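Local coordinates for protein putative mannose-1-phosphate guanylyl transferase (Thermus thermophilus, PDB 2CU2) that probably catalyses the transfer of a guanylyl group from GTP to mannose 1-phosphate, the step that makes GDP-mannose, at residues Val7-Arg12 with Leu56-Asp61; Arg82-Ala87 with Ser232-Val237; Ala87-Val92 with Glu210-Leu215; Leu205-Glu210 with Ala226-Ile231. One frame throughout, in Å; residues are numbered along the deposited sequence.

Contact 1: Val7-Arg12 with Leu56-Asp61; sequences VMAGGR and LAVRRD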
loop_
_atom_site.group_PDB
_atom_site.type_symbol
_atom_site.label_atom_id
_atom_site.label_comp_id
_atom_site.label_asym_id
_atom_site.label_seq_id
_atom_site.Cartn_x
_atom_site.Cartn_y
_atom_site.Cartn_z
ATOM N N VAL A 7 -18.523 -14.084 26.982
ATOM C CA VAL A 7 -17.876 -13.768 25.716
ATOM C C VAL A 7 -16.507 -13.128 25.939
ATOM O O VAL A 7 -16.376 -11.994 26.383
ATOM C CB VAL A 7 -18.782 -12.812 24.941
ATOM C CG1 VAL A 7 -18.127 -12.434 23.613
ATOM C CG2 VAL A 7 -20.119 -13.475 24.667
ATOM N N MET A 8 -15.459 -13.918 25.649
ATOM C CA MET A 8 -14.108 -13.438 25.900
ATOM C C MET A 8 -13.566 -12.611 24.733
ATOM O O MET A 8 -13.359 -13.092 23.628
ATOM C CB MET A 8 -13.211 -14.652 26.146
ATOM C CG MET A 8 -13.724 -15.529 27.291
ATOM S SD MET A 8 -12.583 -16.858 27.698
ATOM C CE MET A 8 -12.725 -17.784 26.162
ATOM N N ALA A 9 -13.381 -11.305 25.006
ATOM C CA ALA A 9 -12.787 -10.433 24.000
ATOM C C ALA A 9 -11.331 -10.115 24.345
ATOM O O ALA A 9 -11.015 -9.556 25.388
ATOM C CB ALA A 9 -13.605 -9.141 23.945
ATOM N N GLY A 10 -10.423 -10.534 23.444
ATOM C CA GLY A 10 -9.005 -10.299 23.694
ATOM C C GLY A 10 -8.162 -10.490 22.433
ATOM O O GLY A 10 -8.659 -10.639 21.326
ATOM N N GLY A 11 -6.831 -10.443 22.630
ATOM C CA GLY A 11 -5.928 -10.581 21.496
ATOM C C GLY A 11 -5.539 -9.215 20.927
ATOM O O GLY A 11 -6.379 -8.423 20.521
ATOM N N ARG A 12 -4.274 -8.815 20.908
ATOM C CA ARG A 12 -3.810 -7.623 20.208
ATOM C C ARG A 12 -4.002 -7.770 18.702
ATOM O O ARG A 12 -4.289 -6.796 18.008
ATOM C CB ARG A 12 -2.325 -7.375 20.490
ATOM C CG ARG A 12 -1.957 -7.253 21.959
ATOM C CD ARG A 12 -0.448 -7.095 22.126
ATOM N NE ARG A 12 -0.047 -7.086 23.531
ATOM C CZ ARG A 12 -0.331 -6.107 24.385
ATOM N NH1 ARG A 12 -1.019 -5.045 23.976
ATOM N NH2 ARG A 12 0.066 -6.192 25.651
ATOM N N LEU A 56 -19.523 -9.849 28.861
ATOM C CA LEU A 56 -18.466 -9.539 27.918
ATOM C C LEU A 56 -17.172 -9.193 28.641
ATOM O O LEU A 56 -17.032 -8.098 29.178
ATOM C CB LEU A 56 -18.887 -8.372 27.027
ATOM C CG LEU A 56 -17.812 -7.868 26.061
ATOM C CD1 LEU A 56 -17.434 -8.971 25.067
ATOM C CD2 LEU A 56 -18.339 -6.647 25.339
ATOM N N ALA A 57 -16.231 -10.133 28.644
ATOM C CA ALA A 57 -14.942 -9.936 29.297
ATOM C C ALA A 57 -13.932 -9.258 28.375
ATOM O O ALA A 57 -13.650 -9.746 27.269
ATOM C CB ALA A 57 -14.389 -11.271 29.773
ATOM N N VAL A 58 -13.403 -8.125 28.836
ATOM C CA VAL A 58 -12.376 -7.352 28.152
ATOM C C VAL A 58 -11.424 -6.692 29.150
ATOM O O VAL A 58 -11.707 -6.555 30.332
ATOM C CB VAL A 58 -13.071 -6.286 27.305
ATOM C CG1 VAL A 58 -14.081 -6.943 26.367
ATOM C CG2 VAL A 58 -13.797 -5.306 28.206
ATOM N N ARG A 59 -10.240 -6.312 28.640
ATOM C CA ARG A 59 -9.265 -5.660 29.503
ATOM C C ARG A 59 -9.787 -4.319 30.027
ATOM O O ARG A 59 -10.620 -3.657 29.420
ATOM C CB ARG A 59 -7.983 -5.448 28.699
ATOM C CG ARG A 59 -7.143 -6.720 28.604
ATOM C CD ARG A 59 -6.488 -7.077 29.944
ATOM N NE ARG A 59 -5.324 -6.221 30.190
ATOM C CZ ARG A 59 -4.185 -6.530 29.544
ATOM N NH1 ARG A 59 -4.144 -7.575 28.735
ATOM N NH2 ARG A 59 -3.106 -5.757 29.698
ATOM N N ARG A 60 -9.292 -3.949 31.219
ATOM C CA ARG A 60 -9.725 -2.713 31.842
ATOM C C ARG A 60 -9.425 -1.498 30.965
ATOM O O ARG A 60 -10.180 -0.538 30.905
ATOM C CB ARG A 60 -9.007 -2.585 33.189
ATOM C CG ARG A 60 -9.134 -1.180 33.782
ATOM C CD ARG A 60 -8.799 -1.155 35.279
ATOM N NE ARG A 60 -7.420 -0.707 35.492
ATOM C CZ ARG A 60 -6.733 -1.278 36.498
ATOM N NH1 ARG A 60 -7.300 -2.213 37.242
ATOM N NH2 ARG A 60 -5.481 -0.887 36.751
ATOM N N ASP A 61 -8.264 -1.536 30.284
ATOM C CA ASP A 61 -7.897 -0.376 29.486
ATOM C C ASP A 61 -8.648 -0.325 28.146
ATOM O O ASP A 61 -8.467 0.574 27.334
ATOM C CB ASP A 61 -6.379 -0.359 29.274
ATOM C CG ASP A 61 -5.912 -1.691 28.711
ATOM O OD1 ASP A 61 -4.769 -2.059 28.991
ATOM O OD2 ASP A 61 -6.679 -2.330 27.997
HETATM O O HOH W 1 -9.709 -7.065 25.845
#

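Contact 2: Arg82-Ala87 with Ser232-Val237; sequences RDTAGA and SIDYGV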
loop_
_atom_site.group_PDB
_atom_site.type_symbol
_atom_site.label_atom_id
_atom_site.label_comp_id
_atom_site.label_asym_id
_atom_site.label_seq_id
_atom_site.Cartn_x
_atom_site.Cartn_y
_atom_site.Cartn_z
ATOM N N ARG A 82 -4.678 -12.242 32.093
ATOM C CA ARG A 82 -4.427 -13.541 32.708
ATOM C C ARG A 82 -4.954 -14.696 31.850
ATOM O O ARG A 82 -5.290 -15.769 32.333
ATOM C CB ARG A 82 -5.096 -13.558 34.082
ATOM C CG ARG A 82 -4.074 -13.574 35.219
ATOM C CD ARG A 82 -3.016 -12.478 35.056
ATOM N NE ARG A 82 -2.244 -12.324 36.292
ATOM C CZ ARG A 82 -1.273 -11.394 36.303
ATOM N NH1 ARG A 82 -1.042 -10.660 35.228
ATOM N NH2 ARG A 82 -0.551 -11.206 37.412
ATOM N N ASP A 83 -5.057 -14.430 30.535
ATOM C CA ASP A 83 -5.525 -15.468 29.621
ATOM C C ASP A 83 -7.006 -15.797 29.832
ATOM O O ASP A 83 -7.752 -15.065 30.471
ATOM C CB ASP A 83 -4.674 -16.722 29.834
ATOM C CG ASP A 83 -4.265 -17.284 28.479
ATOM O OD1 ASP A 83 -3.157 -17.818 28.389
ATOM O OD2 ASP A 83 -5.040 -17.168 27.534
ATOM N N THR A 84 -7.432 -16.924 29.230
ATOM C CA THR A 84 -8.835 -17.320 29.333
ATOM C C THR A 84 -9.149 -17.952 30.691
ATOM O O THR A 84 -10.273 -17.919 31.176
ATOM C CB THR A 84 -9.128 -18.323 28.217
ATOM O OG1 THR A 84 -8.379 -19.516 28.462
ATOM C CG2 THR A 84 -8.700 -17.744 26.866
ATOM N N ALA A 85 -8.171 -18.605 31.341
ATOM C CA ALA A 85 -8.464 -19.194 32.635
ATOM C C ALA A 85 -8.905 -18.129 33.641
ATOM O O ALA A 85 -9.746 -18.367 34.498
ATOM C CB ALA A 85 -7.208 -19.899 33.133
ATOM N N GLY A 86 -8.252 -16.962 33.499
ATOM C CA GLY A 86 -8.623 -15.828 34.334
ATOM C C GLY A 86 -10.006 -15.291 33.955
ATOM O O GLY A 86 -10.849 -15.026 34.801
ATOM N N ALA A 87 -10.276 -15.150 32.661
ATOM C CA ALA A 87 -11.589 -14.692 32.224
ATOM C C ALA A 87 -12.665 -15.696 32.653
ATOM O O ALA A 87 -13.740 -15.311 33.101
ATOM C CB ALA A 87 -11.606 -14.510 30.709
ATOM N N SER A 232 -4.037 -20.430 30.103
ATOM C CA SER A 232 -5.265 -20.653 29.353
ATOM C C SER A 232 -6.136 -21.693 30.052
ATOM O O SER A 232 -5.680 -22.485 30.862
ATOM C CB SER A 232 -4.901 -21.133 27.946
ATOM O OG SER A 232 -4.726 -22.546 27.953
ATOM N N ILE A 233 -7.444 -21.642 29.757
ATOM C CA ILE A 233 -8.325 -22.626 30.362
ATOM C C ILE A 233 -8.104 -24.010 29.748
ATOM O O ILE A 233 -8.359 -25.043 30.351
ATOM C CB ILE A 233 -9.765 -22.171 30.145
ATOM C CG1 ILE A 233 -10.723 -23.079 30.918
ATOM C CG2 ILE A 233 -10.118 -22.271 28.649
ATOM C CD1 ILE A 233 -10.500 -23.000 32.431
ATOM N N ASP A 234 -7.635 -24.001 28.484
ATOM C CA ASP A 234 -7.371 -25.259 27.796
ATOM C C ASP A 234 -6.254 -26.052 28.480
ATOM O O ASP A 234 -6.338 -27.255 28.689
ATOM C CB ASP A 234 -6.966 -24.937 26.356
ATOM C CG ASP A 234 -8.130 -24.270 25.638
ATOM O OD1 ASP A 234 -8.336 -23.077 25.862
ATOM O OD2 ASP A 234 -8.802 -24.937 24.856
ATOM N N TYR A 235 -5.158 -25.336 28.795
ATOM C CA TYR A 235 -4.009 -25.998 29.404
ATOM C C TYR A 235 -4.196 -26.196 30.909
ATOM O O TYR A 235 -3.795 -27.194 31.493
ATOM C CB TYR A 235 -2.773 -25.132 29.145
ATOM C CG TYR A 235 -1.577 -25.740 29.789
ATOM C CD1 TYR A 235 -1.104 -26.974 29.352
ATOM C CD2 TYR A 235 -0.872 -25.042 30.771
ATOM C CE1 TYR A 235 0.069 -27.498 29.875
ATOM C CE2 TYR A 235 0.296 -25.570 31.302
ATOM C CZ TYR A 235 0.765 -26.793 30.859
ATOM O OH TYR A 235 1.940 -27.317 31.365
ATOM N N GLY A 236 -4.802 -25.178 31.546
ATOM C CA GLY A 236 -4.930 -25.211 32.997
ATOM C C GLY A 236 -5.989 -26.213 33.470
ATOM O O GLY A 236 -5.914 -26.773 34.556
ATOM N N VAL A 237 -7.021 -26.408 32.628
ATOM C CA VAL A 237 -8.133 -27.247 33.063
ATOM C C VAL A 237 -8.480 -28.344 32.051
ATOM O O VAL A 237 -8.512 -29.530 32.356
ATOM C CB VAL A 237 -9.350 -26.348 33.280
ATOM C CG1 VAL A 237 -10.605 -27.201 33.451
ATOM C CG2 VAL A 237 -9.152 -25.495 34.520
#

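Contact 3: Ala87-Val92 with Glu210-Leu215; sequences AVLLGV and EALERL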
loop_
_atom_site.group_PDB
_atom_site.type_symbol
_atom_site.label_atom_id
_atom_site.label_comp_id
_atom_site.label_asym_id
_atom_site.label_seq_id
_atom_site.Cartn_x
_atom_site.Cartn_y
_atom_site.Cartn_z
ATOM N N ALA A 87 -10.276 -15.150 32.661
ATOM C CA ALA A 87 -11.589 -14.692 32.224
ATOM C C ALA A 87 -12.665 -15.696 32.653
ATOM O O ALA A 87 -13.740 -15.311 33.101
ATOM C CB ALA A 87 -11.606 -14.510 30.709
ATOM N N VAL A 88 -12.374 -16.986 32.522
ATOM C CA VAL A 88 -13.338 -18.013 32.907
ATOM C C VAL A 88 -13.622 -17.937 34.413
ATOM O O VAL A 88 -14.758 -18.126 34.850
ATOM C CB VAL A 88 -12.826 -19.421 32.531
ATOM C CG1 VAL A 88 -13.708 -20.485 33.161
ATOM C CG2 VAL A 88 -12.831 -19.583 31.004
ATOM N N LEU A 89 -12.587 -17.655 35.198
ATOM C CA LEU A 89 -12.741 -17.519 36.643
ATOM C C LEU A 89 -13.803 -16.463 36.945
ATOM O O LEU A 89 -14.719 -16.698 37.726
ATOM C CB LEU A 89 -11.412 -17.102 37.280
ATOM C CG LEU A 89 -11.494 -16.502 38.690
ATOM C CD1 LEU A 89 -11.970 -17.558 39.672
ATOM C CD2 LEU A 89 -10.123 -15.964 39.097
ATOM N N LEU A 90 -13.677 -15.303 36.314
ATOM C CA LEU A 90 -14.617 -14.212 36.534
ATOM C C LEU A 90 -16.032 -14.597 36.095
ATOM O O LEU A 90 -17.027 -14.261 36.722
ATOM C CB LEU A 90 -14.139 -13.003 35.729
ATOM C CG LEU A 90 -12.726 -12.562 36.113
ATOM C CD1 LEU A 90 -12.347 -11.213 35.495
ATOM C CD2 LEU A 90 -12.550 -12.404 37.623
ATOM N N GLY A 91 -16.101 -15.295 34.946
ATOM C CA GLY A 91 -17.399 -15.708 34.433
ATOM C C GLY A 91 -18.111 -16.649 35.405
ATOM O O GLY A 91 -19.317 -16.594 35.603
ATOM N N VAL A 92 -17.320 -17.566 35.992
ATOM C CA VAL A 92 -17.900 -18.523 36.927
ATOM C C VAL A 92 -18.413 -17.828 38.189
ATOM O O VAL A 92 -19.461 -18.150 38.733
ATOM C CB VAL A 92 -16.825 -19.549 37.292
ATOM C CG1 VAL A 92 -17.330 -20.459 38.409
ATOM C CG2 VAL A 92 -16.482 -20.394 36.078
ATOM N N GLU A 210 -8.897 -21.140 44.791
ATOM C CA GLU A 210 -8.762 -20.237 45.935
ATOM C C GLU A 210 -9.216 -18.821 45.576
ATOM O O GLU A 210 -9.884 -18.133 46.336
ATOM C CB GLU A 210 -7.290 -20.226 46.375
ATOM C CG GLU A 210 -7.113 -19.761 47.826
ATOM C CD GLU A 210 -5.652 -19.863 48.222
ATOM O OE1 GLU A 210 -4.901 -18.947 47.934
ATOM O OE2 GLU A 210 -5.284 -20.848 48.857
ATOM N N ALA A 211 -8.789 -18.377 44.378
ATOM C CA ALA A 211 -9.199 -17.052 43.930
ATOM C C ALA A 211 -10.722 -16.940 43.841
ATOM O O ALA A 211 -11.329 -15.952 44.231
ATOM C CB ALA A 211 -8.566 -16.790 42.560
ATOM N N LEU A 212 -11.332 -17.996 43.271
ATOM C CA LEU A 212 -12.786 -18.010 43.128
ATOM C C LEU A 212 -13.498 -17.900 44.484
ATOM O O LEU A 212 -14.484 -17.191 44.647
ATOM C CB LEU A 212 -13.176 -19.317 42.434
ATOM C CG LEU A 212 -14.694 -19.544 42.398
ATOM C CD1 LEU A 212 -15.467 -18.393 41.753
ATOM C CD2 LEU A 212 -15.096 -20.788 41.614
ATOM N N GLU A 213 -12.988 -18.675 45.471
ATOM C CA GLU A 213 -13.595 -18.620 46.803
ATOM C C GLU A 213 -13.516 -17.207 47.396
ATOM O O GLU A 213 -14.457 -16.689 47.980
ATOM C CB GLU A 213 -12.889 -19.614 47.743
ATOM C CG GLU A 213 -13.257 -21.082 47.502
ATOM C CD GLU A 213 -14.660 -21.376 48.001
ATOM O OE1 GLU A 213 -14.976 -21.037 49.129
ATOM O OE2 GLU A 213 -15.405 -22.021 47.267
ATOM N N ARG A 214 -12.323 -16.591 47.259
ATOM C CA ARG A 214 -12.129 -15.286 47.875
ATOM C C ARG A 214 -12.958 -14.198 47.183
ATOM O O ARG A 214 -13.422 -13.246 47.796
ATOM C CB ARG A 214 -10.642 -14.941 47.799
ATOM C CG ARG A 214 -9.797 -15.834 48.709
ATOM C CD ARG A 214 -8.468 -15.174 49.090
ATOM N NE ARG A 214 -7.551 -15.173 47.948
ATOM C CZ ARG A 214 -7.167 -13.975 47.466
ATOM N NH1 ARG A 214 -7.610 -12.863 48.026
ATOM N NH2 ARG A 214 -6.343 -13.918 46.417
ATOM N N LEU A 215 -13.104 -14.341 45.854
ATOM C CA LEU A 215 -13.891 -13.357 45.118
ATOM C C LEU A 215 -15.343 -13.333 45.600
ATOM O O LEU A 215 -15.935 -12.294 45.859
ATOM C CB LEU A 215 -13.835 -13.711 43.631
ATOM C CG LEU A 215 -12.553 -13.212 42.963
ATOM C CD1 LEU A 215 -12.439 -13.656 41.504
ATOM C CD2 LEU A 215 -12.446 -11.686 42.960
#

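Contact 4: Leu205-Glu210 with Ala226-Ile231; sequences LPSHHE and AGLPKI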
loop_
_atom_site.group_PDB
_atom_site.type_symbol
_atom_site.label_atom_id
_atom_site.label_comp_id
_atom_site.label_asym_id
_atom_site.label_seq_id
_atom_site.Cartn_x
_atom_site.Cartn_y
_atom_site.Cartn_z
ATOM N N LEU A 205 -6.375 -26.699 39.338
ATOM C CA LEU A 205 -5.930 -25.298 39.273
ATOM C C LEU A 205 -6.190 -24.533 40.584
ATOM O O LEU A 205 -7.013 -23.624 40.672
ATOM C CB LEU A 205 -6.670 -24.629 38.113
ATOM C CG LEU A 205 -5.961 -23.393 37.543
ATOM C CD1 LEU A 205 -4.515 -23.636 37.121
ATOM C CD2 LEU A 205 -6.656 -22.858 36.296
ATOM N N PRO A 206 -5.472 -24.997 41.630
ATOM C CA PRO A 206 -5.623 -24.474 42.995
ATOM C C PRO A 206 -5.653 -22.948 43.097
ATOM O O PRO A 206 -6.395 -22.362 43.879
ATOM C CB PRO A 206 -4.468 -25.065 43.790
ATOM C CG PRO A 206 -4.161 -26.410 43.152
ATOM C CD PRO A 206 -4.495 -26.073 41.632
ATOM N N SER A 207 -4.761 -22.297 42.327
ATOM C CA SER A 207 -4.711 -20.840 42.357
ATOM C C SER A 207 -6.075 -20.212 42.030
ATOM O O SER A 207 -6.490 -19.211 42.598
ATOM C CB SER A 207 -3.673 -20.368 41.337
ATOM O OG SER A 207 -4.040 -20.828 40.035
ATOM N N HIS A 208 -6.760 -20.820 41.039
ATOM C CA HIS A 208 -8.043 -20.266 40.606
ATOM C C HIS A 208 -9.193 -20.675 41.535
ATOM O O HIS A 208 -10.175 -19.963 41.708
ATOM C CB HIS A 208 -8.322 -20.741 39.172
ATOM C CG HIS A 208 -7.456 -19.990 38.188
ATOM N ND1 HIS A 208 -6.101 -19.952 38.253
ATOM C CD2 HIS A 208 -7.864 -19.193 37.112
ATOM C CE1 HIS A 208 -5.705 -19.166 37.229
ATOM N NE2 HIS A 208 -6.741 -18.697 36.530
ATOM N N HIS A 209 -9.085 -21.893 42.106
ATOM C CA HIS A 209 -10.120 -22.314 43.055
ATOM C C HIS A 209 -10.123 -21.401 44.286
ATOM O O HIS A 209 -11.154 -20.954 44.779
ATOM C CB HIS A 209 -9.870 -23.777 43.463
ATOM C CG HIS A 209 -10.615 -24.112 44.735
ATOM N ND1 HIS A 209 -10.075 -23.987 45.971
ATOM C CD2 HIS A 209 -11.905 -24.647 44.877
ATOM C CE1 HIS A 209 -11.016 -24.414 46.834
ATOM N NE2 HIS A 209 -12.124 -24.814 46.207
ATOM N N GLU A 210 -8.897 -21.140 44.791
ATOM C CA GLU A 210 -8.762 -20.237 45.935
ATOM C C GLU A 210 -9.216 -18.821 45.576
ATOM O O GLU A 210 -9.884 -18.133 46.336
ATOM C CB GLU A 210 -7.290 -20.226 46.375
ATOM C CG GLU A 210 -7.113 -19.761 47.826
ATOM C CD GLU A 210 -5.652 -19.863 48.222
ATOM O OE1 GLU A 210 -4.901 -18.947 47.934
ATOM O OE2 GLU A 210 -5.284 -20.848 48.857
ATOM N N ALA A 226 -4.079 -9.832 40.405
ATOM C CA ALA A 226 -2.636 -9.581 40.327
ATOM C C ALA A 226 -1.804 -10.816 40.719
ATOM O O ALA A 226 -0.761 -11.110 40.152
ATOM C CB ALA A 226 -2.287 -8.398 41.239
ATOM N N GLY A 227 -2.289 -11.535 41.754
ATOM C CA GLY A 227 -1.526 -12.684 42.256
ATOM C C GLY A 227 -1.853 -13.998 41.532
ATOM O O GLY A 227 -1.384 -15.075 41.885
ATOM N N LEU A 228 -2.721 -13.898 40.514
ATOM C CA LEU A 228 -3.132 -15.065 39.742
ATOM C C LEU A 228 -2.113 -15.349 38.628
ATOM O O LEU A 228 -1.586 -14.443 37.994
ATOM C CB LEU A 228 -4.493 -14.677 39.137
ATOM C CG LEU A 228 -5.396 -15.834 38.697
ATOM C CD1 LEU A 228 -5.816 -16.777 39.818
ATOM C CD2 LEU A 228 -6.703 -15.321 38.109
ATOM N N PRO A 229 -1.794 -16.642 38.425
ATOM C CA PRO A 229 -0.892 -17.046 37.341
ATOM C C PRO A 229 -1.596 -16.962 35.977
ATOM O O PRO A 229 -2.773 -17.285 35.823
ATOM C CB PRO A 229 -0.524 -18.493 37.630
ATOM C CG PRO A 229 -1.707 -19.087 38.377
ATOM C CD PRO A 229 -2.220 -17.813 39.177
ATOM N N LYS A 230 -0.841 -16.518 34.953
ATOM C CA LYS A 230 -1.406 -16.423 33.605
ATOM C C LYS A 230 -1.413 -17.783 32.901
ATOM O O LYS A 230 -0.378 -18.372 32.609
ATOM C CB LYS A 230 -0.561 -15.423 32.797
ATOM C CG LYS A 230 -1.048 -15.261 31.349
ATOM C CD LYS A 230 -0.095 -14.421 30.495
ATOM C CE LYS A 230 -0.487 -14.401 29.011
ATOM N NZ LYS A 230 -0.081 -13.125 28.414
ATOM N N ILE A 231 -2.632 -18.309 32.668
ATOM C CA ILE A 231 -2.754 -19.602 32.002
ATOM C C ILE A 231 -4.078 -19.720 31.250
ATOM O O ILE A 231 -5.101 -19.166 31.639
ATOM C CB ILE A 231 -2.640 -20.705 33.063
ATOM C CG1 ILE A 231 -2.534 -22.074 32.393
ATOM C CG2 ILE A 231 -3.894 -20.708 33.950
ATOM C CD1 ILE A 231 -2.230 -23.196 33.385
HETATM O O HOH W 2 -5.412 -17.529 34.523
#

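Contact 1: Val7-Arg12 with Leu56-Asp61
A9 meets A57 and V58, and V7 meets L56 and A57, where strands 3-8 and 54-59 run parallel in the Rossmann-like core of the GT-A nucleotidyltransferase fold. Two backbone hydrogen bonds set the register: A57 N donates to V7 O (2.9 Å) and A9 N to A57 O (2.8 Å). V7 and L56 put their side chains on one face of the sheet, M8 and A57 on the other. On the first face the two side chains cross obliquely, V7 CG1 lying 3.8 Å from L56 CD1. With CG anti to the backbone N (chi1 175°), L56 carries its branch over beside the V7 carbonyl, where CD1 lies 3.5 Å from V7 O. The same CD1 methyl also touches A9 CB. A9 CB is pressed harder from another quarter, by V58 CG1 at 3.3 Å, tighter than ordinary van der Waals packing. L38 of helix 37-45 packs on both V7 and L56, while M8 lies against V105 of strand 102-107, on the other side of strand 3-8. Past A9 the chains diverge, and G10-R12 begin the glycine-rich loop that in this family usually holds the nucleotide; at the backbone angles of G11, with phi positive, a CB would jam against the preceding carbonyl O. R12 NH2 and R59 NH2 stand 5.2 Å apart across the opening, like charges that would probably favour an anion nearby. A water sits in the fork itself, donating to A9 O at 2.8 Å and accepting from R59 N.

Contact 2: Arg82-Ala87 with Ser232-Val237
T84, near the start of helix 83-98, reaches across to I233 and helps to cap the N-terminus of helix 233-238 within the GT-A nucleotidyltransferase fold. The axes of the short segments 83-87 and 233-237 lie 81° apart. T84 CB comes within 4.1 Å of I233 CG2, and M8 of strand 3-8 touches T84 from outside the pair. OG1 stands between the backbone N and the carbonyl carbon (chi1 66°). From there it accepts a nearly straight hydrogen bond from I233 N, 2.7 Å and 165°, while I233 CG2 packs beside it. The threonine hydroxyl thus takes up an N-H of the first turn, where no preceding helical carbonyl is available. S232 is the N-cap of that helix, its OG accepting from Y235 N at 2.9 Å. Next to T84, D83 lays its carboxylate against the backbone and CB of S232, and D83 OD2 takes a weak bond from T84 N. An alanine in place of D83 would probably leave T84 N without this acceptor and open a gap beside S232. A85 supplies a methyl to the same turn: its CB rests 3.7 Å from the carbonyl carbon of S232.

Contact 3: Ala87-Val92 with Glu210-Leu215
L89 meets A211, L212 and L215 with no flat side chain on either segment taking part, so there is no ring face or edge to fill and the interface is wholly aliphatic. Segments 87-92 and 210-215, from helices 83-98 and 206-216, cross at -38°, their axes 10.0 Å apart at the closest. L89 is the central side chain, wedged among A211, L212 and L215: CG leaves anti to the backbone N (chi1 162°), and the two methyls part to different partners. L89 CD1 presses on L212 CB at 3.5 Å, a tight carbon pair, as the two leucine side chains lie alongside, running in opposite senses. L89 CD2 touches A211 CB at 3.9 Å. The same L89 CD2 lies 4.1 Å from L215 CD1. That L215 methyl is shared, since L90 CD2 also reaches it. One turn along from L89, V92 CG1 meets L212 CD2 at 3.9 Å, their side chains set at about a right angle. With no hydrogen bond between the segments, shape and exclusion of water are probably what hold them. The aromatic residues F201 of helix 194-204 and Y225 of helix 221-226 touch L89 and L90 respectively. Helix 194-204 also borders V92 through M197 and L212 through A198, whereas L90 turns to L76 of strand 74-78, joining the helix layer to the central sheet.

Contact 4: Leu205-Glu210 with Ala226-Ile231
L228, in the loop between helices 221-226 and 233-238, lies over one face of the H208 ring, packing the N-terminal turn of helix 206-216 against that loop, beside A85 and L89 of helix 83-98 in the GT-A domain. The packing contacts sandwich the imidazole. L228 CD1 sits 3.6 Å from the ring centroid, 18° off the normal, in a CH-pi contact. L205 CD2 lies over the opposite face, toward the rim, and also touches I231 CG2 at 4.2 Å. S207 OG makes van der Waals contact with P229 CG at 3.4 Å. The polar contacts of the ring all lie in its plane. H208 ND1 and S207 OG are hydrogen-bonded at 2.9 Å. H208 NE2 is hydrogen-bonded at 2.7 Å to a water that also lies 3.0 Å from P229 O, bridging helix and loop. In the backbone, L205 O accepts from both H208 N and H209 N, starting the helix that carries the ring. A leucine in place of H208 would probably leave S207 OG and the bridging water without their ring partners, cutting the polar link to P229 O. With both nitrogens hydrogen-bonded in the ring plane and a leucine methyl over each face, the imidazole is probably fixed in rotation.

Contacts 2, 3 and 4 form one continuous patch of helices and a loop packed beside the sheet of contact 1. M8, next to the V7-L56 pair, bridges to it: its SD lies 3.8 Å from T84 CB of contact 2 and 3.9 Å from A87 CB, the residue contacts 2 and 3 share. The loop 226-231 is tied to contact 2 by R82 NE to L228 O at 2.8 Å, and to contact 3 by L89 CD2 against L228 CD2 at 3.6 Å. Contacts 3 and 4 both use helix 206-216. The glycine-rich loop of contact 1 probably helps to bind the nucleotide, as in relatives; the centres of contacts 1 and 4 are about 18 Å apart.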